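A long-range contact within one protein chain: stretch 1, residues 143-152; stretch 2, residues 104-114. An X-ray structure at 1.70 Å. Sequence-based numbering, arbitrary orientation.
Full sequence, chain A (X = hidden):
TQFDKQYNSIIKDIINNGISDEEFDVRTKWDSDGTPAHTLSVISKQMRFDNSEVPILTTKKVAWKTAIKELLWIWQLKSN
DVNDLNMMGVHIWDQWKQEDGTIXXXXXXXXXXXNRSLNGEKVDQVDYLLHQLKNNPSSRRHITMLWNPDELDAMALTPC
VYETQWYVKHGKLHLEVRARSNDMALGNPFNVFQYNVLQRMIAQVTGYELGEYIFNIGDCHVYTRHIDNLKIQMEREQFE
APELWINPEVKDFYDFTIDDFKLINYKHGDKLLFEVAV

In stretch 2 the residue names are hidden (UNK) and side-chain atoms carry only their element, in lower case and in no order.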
ATOM      1  N   ILE A 143       7.946  -2.224   7.695  1.00 12.56           N
ATOM      2  CA  ILE A 143       7.701  -1.770   6.325  1.00 12.29           C
ATOM      3  C   ILE A 143       8.979  -1.362   5.553  1.00  9.81           C
ATOM      4  O   ILE A 143       9.906  -0.864   6.199  1.00 12.63           O
ATOM      5  CB  ILE A 143       6.826  -0.496   6.403  1.00 12.40           C
ATOM      6  CG1 ILE A 143       5.404  -0.815   6.934  1.00 17.57           C
ATOM      7  CG2 ILE A 143       6.848   0.292   5.008  1.00  9.03           C
ATOM      8  CD1 ILE A 143       4.624   0.391   7.258  1.00 24.57           C
ATOM      9  N   THR A 144       9.109  -1.695   4.254  1.00  9.13           N
ATOM     10  CA  THR A 144      10.247  -1.162   3.524  1.00 12.05           C
ATOM     11  C   THR A 144       9.523  -0.364   2.453  1.00 11.57           C
ATOM     12  O   THR A 144       8.386  -0.754   2.061  1.00 10.47           O
ATOM     13  CB  THR A 144      11.120  -2.206   2.842  1.00 14.88           C
ATOM     14  OG1 THR A 144      10.351  -3.048   1.963  1.00 17.28           O
ATOM     15  CG2 THR A 144      11.754  -3.086   3.893  1.00 12.37           C
ATOM     16  N   MET A 145      10.257   0.583   1.910  1.00 13.74           N
ATOM     17  CA  MET A 145       9.707   1.581   0.989  1.00 15.23           C
ATOM     18  C   MET A 145      10.714   2.032   0.020  1.00 13.07           C
ATOM     19  O   MET A 145      11.749   2.643   0.441  1.00 12.73           O
ATOM     20  CB  MET A 145       9.323   2.839   1.890  1.00 14.95           C
ATOM     21  CG  MET A 145       8.622   4.046   1.153  1.00 13.23           C
ATOM     22  SD  MET A 145       7.215   3.500   0.275  1.00 14.02           S
ATOM     23  CE  MET A 145       6.175   2.863   1.584  1.00 16.08           C
ATOM     24  N   LEU A 146      10.404   1.857  -1.264  1.00 12.70           N
ATOM     25  CA  LEU A 146      11.309   2.351  -2.324  1.00 13.60           C
ATOM     26  C   LEU A 146      10.814   3.680  -2.847  1.00 15.54           C
ATOM     27  O   LEU A 146      11.631   4.413  -3.444  1.00 16.48           O
ATOM     28  CB  LEU A 146      11.343   1.397  -3.484  1.00 14.16           C
ATOM     29  CG  LEU A 146      11.781  -0.040  -3.244  1.00 14.69           C
ATOM     30  CD1 LEU A 146      11.729  -0.984  -4.501  1.00 12.71           C
ATOM     31  CD2 LEU A 146      13.205   0.033  -2.619  1.00 16.91           C
ATOM     32  N   TRP A 147       9.564   4.047  -2.530  1.00 15.59           N
ATOM     33  CA  TRP A 147       8.952   5.347  -2.978  1.00 17.57           C
ATOM     34  C   TRP A 147       9.358   6.464  -1.980  1.00 17.97           C
ATOM     35  O   TRP A 147       8.602   6.805  -1.062  1.00 21.23           O
ATOM     36  CB  TRP A 147       7.427   5.281  -3.010  1.00 18.41           C
ATOM     37  CG  TRP A 147       6.784   6.380  -3.779  1.00 18.25           C
ATOM     38  CD1 TRP A 147       6.391   7.562  -3.316  1.00 17.74           C
ATOM     39  CD2 TRP A 147       6.485   6.355  -5.175  1.00 18.19           C
ATOM     40  NE1 TRP A 147       5.852   8.315  -4.346  1.00 16.86           N
ATOM     41  CE2 TRP A 147       5.907   7.594  -5.500  1.00 18.59           C
ATOM     42  CE3 TRP A 147       6.664   5.399  -6.181  1.00 19.26           C
ATOM     43  CZ2 TRP A 147       5.484   7.914  -6.807  1.00 21.46           C
ATOM     44  CZ3 TRP A 147       6.247   5.708  -7.498  1.00 20.30           C
ATOM     45  CH2 TRP A 147       5.675   6.929  -7.791  1.00 21.22           C
ATOM     46  N   ASN A 148      10.579   6.932  -2.093  1.00 15.78           N
ATOM     47  CA  ASN A 148      11.124   7.965  -1.244  1.00 15.38           C
ATOM     48  C   ASN A 148      10.726   9.284  -1.953  1.00 20.12           C
ATOM     49  O   ASN A 148      11.313   9.644  -2.972  1.00 18.20           O
ATOM     50  CB  ASN A 148      12.650   7.862  -1.232  1.00 12.90           C
ATOM     51  CG  ASN A 148      13.296   8.903  -0.303  1.00 18.72           C
ATOM     52  OD1 ASN A 148      12.766  10.014  -0.116  1.00 24.78           O
ATOM     53  ND2 ASN A 148      14.505   8.594   0.186  1.00 15.08           N
ATOM     54  N   PRO A 149       9.815  10.064  -1.329  1.00 20.14           N
ATOM     55  CA  PRO A 149       9.324  11.334  -1.921  1.00 19.11           C
ATOM     56  C   PRO A 149      10.376  12.415  -2.211  1.00 17.48           C
ATOM     57  O   PRO A 149      10.209  13.199  -3.119  1.00 18.50           O
ATOM     58  CB  PRO A 149       8.221  11.795  -0.931  1.00 18.09           C
ATOM     59  CG  PRO A 149       8.653  11.122   0.413  1.00 18.66           C
ATOM     60  CD  PRO A 149       9.313   9.839   0.052  1.00 18.33           C
ATOM     61  N   ASP A 150      11.469  12.371  -1.478  1.00 16.49           N
ATOM     62  CA  ASP A 150      12.522  13.382  -1.614  1.00 18.47           C
ATOM     63  C   ASP A 150      13.416  13.088  -2.804  1.00 20.46           C
ATOM     64  O   ASP A 150      14.139  13.957  -3.251  1.00 22.03           O
ATOM     65  CB  ASP A 150      13.433  13.348  -0.377  1.00 18.26           C
ATOM     66  CG  ASP A 150      12.845  14.055   0.814  1.00 22.35           C
ATOM     67  OD1 ASP A 150      12.059  14.982   0.681  1.00 25.98           O
ATOM     68  OD2 ASP A 150      13.217  13.717   1.918  1.00 23.75           O
ATOM     69  N   GLU A 151      13.341  11.876  -3.318  1.00 20.20           N
ATOM     70  CA  GLU A 151      14.264  11.504  -4.369  1.00 20.31           C
ATOM     71  C   GLU A 151      13.660  10.992  -5.657  1.00 20.58           C
ATOM     72  O   GLU A 151      14.421  10.601  -6.559  1.00 23.09           O
ATOM     73  CB  GLU A 151      15.260  10.437  -3.814  1.00 19.51           C
ATOM     74  CG  GLU A 151      16.053  10.974  -2.645  1.00 20.00           C
ATOM     75  CD  GLU A 151      17.442  10.280  -2.526  1.00 25.90           C
ATOM     76  OE1 GLU A 151      17.577   9.183  -2.009  1.00 27.61           O
ATOM     77  OE2 GLU A 151      18.402  10.878  -3.012  1.00 40.84           O
ATOM     78  N   LEU A 152      12.360  11.181  -5.843  1.00 20.29           N
ATOM     79  CA  LEU A 152      11.717  10.681  -7.076  1.00 20.56           C
ATOM     80  C   LEU A 152      12.361  11.272  -8.355  1.00 20.09           C
ATOM     81  O   LEU A 152      12.623  10.555  -9.326  1.00 22.39           O
ATOM     82  CB  LEU A 152      10.207  10.977  -7.079  1.00 19.78           C
ATOM     83  CG  LEU A 152       9.453  10.250  -5.957  1.00 21.08           C
ATOM     84  CD1 LEU A 152       7.975  10.768  -5.790  1.00 19.08           C
ATOM     85  CD2 LEU A 152       9.559   8.715  -6.223  1.00 15.91           C
ATOM     86  N   UNK A 104      20.134   5.730 -11.146  1.00 21.34           N
ATOM     87  CA  UNK A 104      19.859   6.847 -10.270  1.00 22.31           C
ATOM     88  C   UNK A 104      19.620   6.351  -8.846  1.00 23.96           C
ATOM     89  O   UNK A 104      19.992   5.273  -8.475  1.00 24.28           O
ATOM     90  N   UNK A 105      18.853   7.096  -8.098  1.00 22.09           N
ATOM     91  CA  UNK A 105      18.653   6.770  -6.690  1.00 19.93           C
ATOM     92  C   UNK A 105      17.415   5.918  -6.465  1.00 16.24           C
ATOM     93  O   UNK A 105      16.605   6.279  -5.682  1.00 16.60           O
ATOM     94  n   UNK A 105      21.951   9.508  -5.891  1.00 26.14           N
ATOM     95  n   UNK A 105      20.061   9.838  -4.918  1.00 26.03           N
ATOM     96  c   UNK A 105      18.553   8.110  -5.942  1.00 21.09           C
ATOM     97  c   UNK A 105      19.861   8.810  -5.811  1.00 23.31           C
ATOM     98  c   UNK A 105      21.323  10.248  -4.984  1.00 26.76           C
ATOM     99  c   UNK A 105      21.055   8.603  -6.424  1.00 24.91           C
ATOM    100  N   UNK A 106      17.227   4.893  -7.289  1.00 15.00           N
ATOM    101  CA  UNK A 106      16.078   4.001  -7.246  1.00 16.01           C
ATOM    102  C   UNK A 106      16.444   2.621  -6.787  1.00 17.28           C
ATOM    103  O   UNK A 106      17.638   2.181  -6.746  1.00 16.27           O
ATOM    104  c   UNK A 106      15.540   3.923  -8.596  1.00 16.63           C
ATOM    105  N   UNK A 107      15.409   1.877  -6.480  1.00 17.26           N
ATOM    106  CA  UNK A 107      15.506   0.516  -6.082  1.00 17.50           C
ATOM    107  C   UNK A 107      16.562   0.187  -5.066  1.00 18.16           C
ATOM    108  O   UNK A 107      16.433   0.562  -3.901  1.00 17.06           O
ATOM    109  c   UNK A 107      12.862   0.019 -10.012  1.00 18.82           C
ATOM    110  c   UNK A 107      14.043   0.248  -9.255  1.00 17.17           C
ATOM    111  c   UNK A 107      12.200  -1.747  -8.557  1.00 18.29           C
ATOM    112  o   UNK A 107      10.815  -1.207 -10.393  1.00 28.35           O
ATOM    113  c   UNK A 107      11.968  -0.970  -9.654  1.00 21.63           C
ATOM    114  c   UNK A 107      15.592  -0.395  -7.342  1.00 16.65           C
ATOM    115  c   UNK A 107      14.314  -0.545  -8.135  1.00 15.32           C
ATOM    116  c   UNK A 107      13.373  -1.535  -7.798  1.00 15.85           C
ATOM    117  N   UNK A 108      17.548  -0.619  -5.474  1.00 19.86           N
ATOM    118  CA  UNK A 108      18.611  -0.970  -4.571  1.00 17.91           C
ATOM    119  C   UNK A 108      19.247   0.181  -3.838  1.00 17.35           C
ATOM    120  O   UNK A 108      19.603   0.029  -2.714  1.00 17.84           O
ATOM    121  N   UNK A 109      19.357   1.344  -4.464  1.00 16.82           N
ATOM    122  CA  UNK A 109      19.943   2.529  -3.832  1.00 15.41           C
ATOM    123  C   UNK A 109      19.131   2.900  -2.571  1.00 15.68           C
ATOM    124  O   UNK A 109      19.710   3.161  -1.503  1.00 15.58           O
ATOM    125  c   UNK A 109      21.942   5.117  -4.309  1.00 17.54           C
ATOM    126  c   UNK A 109      22.533   6.242  -3.678  1.00 19.19           C
ATOM    127  c   UNK A 109      19.913   3.701  -4.798  1.00 14.56           C
ATOM    128  c   UNK A 109      20.545   4.940  -4.225  1.00 16.50           C
ATOM    129  c   UNK A 109      21.741   7.156  -2.964  1.00 18.00           C
ATOM    130  c   UNK A 109      19.777   5.870  -3.534  1.00 16.97           C
ATOM    131  c   UNK A 109      20.361   6.965  -2.896  1.00 16.89           C
ATOM    132  N   UNK A 110      17.795   2.806  -2.629  1.00 15.05           N
ATOM    133  CA  UNK A 110      16.991   3.167  -1.485  1.00 15.89           C
ATOM    134  C   UNK A 110      17.183   2.159  -0.347  1.00 16.36           C
ATOM    135  O   UNK A 110      17.122   2.521   0.822  1.00 16.87           O
ATOM    136  c   UNK A 110      15.644   5.827  -2.043  1.00 16.16           C
ATOM    137  c   UNK A 110      15.519   3.251  -1.888  1.00 13.09           C
ATOM    138  c   UNK A 110      15.226   4.560  -2.769  1.00  9.70           C
ATOM    139  o   UNK A 110      15.463   5.921  -0.810  1.00 19.28           O
ATOM    140  n   UNK A 110      16.189   6.801  -2.745  1.00 14.20           N
ATOM    141  N   UNK A 111      17.281   0.883  -0.700  1.00 17.62           N
ATOM    142  CA  UNK A 111      17.453  -0.205   0.303  1.00 18.09           C
ATOM    143  C   UNK A 111      18.833  -0.213   1.009  1.00 19.17           C
ATOM    144  O   UNK A 111      19.007  -0.871   2.081  1.00 20.01           O
ATOM    145  c   UNK A 111      15.662  -1.783  -0.633  1.00 18.97           C
ATOM    146  c   UNK A 111      14.711  -1.521   0.569  1.00 20.72           C
ATOM    147  c   UNK A 111      17.181  -1.592  -0.314  1.00 17.49           C
ATOM    148  c   UNK A 111      15.375  -3.132  -1.205  1.00 17.91           C
ATOM    149  N   UNK A 112      19.786   0.540   0.416  1.00 17.11           N
ATOM    150  CA  UNK A 112      21.136   0.549   0.931  1.00 15.13           C
ATOM    151  C   UNK A 112      21.514   1.823   1.668  1.00 20.51           C
ATOM    152  O   UNK A 112      22.608   1.847   2.253  1.00 22.14           O
ATOM    153  N   UNK A 113      20.634   2.844   1.695  1.00 20.80           N
ATOM    154  CA  UNK A 113      20.937   4.104   2.333  1.00 21.50           C
ATOM    155  C   UNK A 113      20.985   3.888   3.846  1.00 20.58           C
ATOM    156  O   UNK A 113      20.037   3.388   4.411  1.00 21.14           O
ATOM    157  c   UNK A 113      19.435   8.644   1.153  1.00 41.79           C
ATOM    158  c   UNK A 113      19.160   7.224   1.071  1.00 39.17           C
ATOM    159  n   UNK A 113      18.330   9.403   0.579  1.00 32.65           N
ATOM    160  c   UNK A 113      20.097   6.492   2.049  1.00 39.37           C
ATOM    161  c   UNK A 113      19.810   5.058   1.987  1.00 24.21           C
ATOM    162  N   UNK A 114      22.044   4.293   4.511  1.00 19.19           N
ATOM    163  CA  UNK A 114      22.119   4.083   5.985  1.00 21.26           C
ATOM    164  C   UNK A 114      21.352   5.227   6.632  1.00 22.95           C
ATOM    165  O   UNK A 114      21.912   6.262   6.863  1.00 25.45           O
ATOM    166  n   UNK A 114      24.054  -0.030   3.901  1.00 53.93           N
ATOM    167  c   UNK A 114      23.946   1.669   5.889  1.00 43.22           C
ATOM    168  c   UNK A 114      24.779   0.610   5.096  1.00 56.61           C
ATOM    169  c   UNK A 114      24.499   3.057   5.744  1.00 27.92           C
ATOM    170  c   UNK A 114      23.591   4.070   6.461  1.00 20.65           C
TER
HETATM  171  O   HOH W   1      13.013   3.641  -5.881  1.00 15.35           O

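Position 104 carries no side-chain atoms, and its backbone, at phi 78° and psi -153°, would jam a CB against the carbonyl oxygen of the residue before. That alone calls for glycine: Gly104.

At position 105 one carbon leads to a five-membered ring of three carbons and two nitrogens. The CB points toward stretch 1, and a ring nitrogen lies 2.7 Å from OE2 of Glu151. The carboxylate oxygen sits at the ring edge, near the ring plane, where a ring N-H can reach it almost straight on (168°). This is His105, whose ND1 is the donor.

Position 106 has a single side-chain carbon, directed away and touching nothing on stretch 1; it is Ala106.

Position 107 shows one carbon, then a six-carbon ring bearing one oxygen. Its CB points away, yet a ring carbon packs 3.7 Å from CD1 of Leu146. The ring and its oxygen make this Tyr107, and the packing carbon is CD1. The backbone contributes too: a water accepts from N of Tyr107 at 3.0 Å and donates to O of Leu146 at 2.9 Å, joining the two main chains.

Position 108 has no side-chain atoms and makes no contact. It is Gly108; a CB here would meet nothing of stretch 1, so this contact does not explain the glycine.

At 109 there is one carbon and a plain six-carbon ring. It covers almost nothing, but its edge brings a ring carbon to 3.7 Å from OE1 of Glu151. This is Phe109, and the carbon is CE2.

Position 110 has three carbons, the third carrying one oxygen and one nitrogen. The oxygen lies 3.0 Å from ND2 of Asn148 and the nitrogen 2.9 Å from OE1 of Glu151. The length and the amide end fit glutamine, Gln110, and the bonding assigns the two ends: OE1 accepts from Asn148, and NE2 donates to Glu151. The same NE2 also donates to O of His105 at 3.0 Å, so the amide is held on both its oxygen and its nitrogen.

Position 111 has four carbons forked at the second. The fork carbon lies 3.6 Å from CD2 of Leu146, and a branch tip reaches CB of Thr144 at 4.3 Å. This is Leu111; the two atoms are CG and CD2.

Position 112 is bare and out of reach, Gly112.

Position 113 runs four carbons in a row to a nitrogen. The extended chain, all four chi angles t, puts that nitrogen 2.7 Å from OE1 of Glu151. It is Lys113, and its NZ forms a salt bridge there.

Position 114 has the same composition but stays clear of stretch 1. It is Lys114, whose NZ donates to O of Gly112 at 2.9 Å.

The contact joins an apolar patch to a polar cluster. Leu146 fits against Tyr107 and Leu111, while Glu151 gathers three donors: His105 on OE2, Gln110 and Lys113 on OE1. Gln110 links Asn148 to Glu151, tying the cluster together. The rule to read is that one buried amide earns its place by using both ends, and one carboxylate by spending both oxygens.

Stretch 2 (104-114) GHAYGFQLGKK
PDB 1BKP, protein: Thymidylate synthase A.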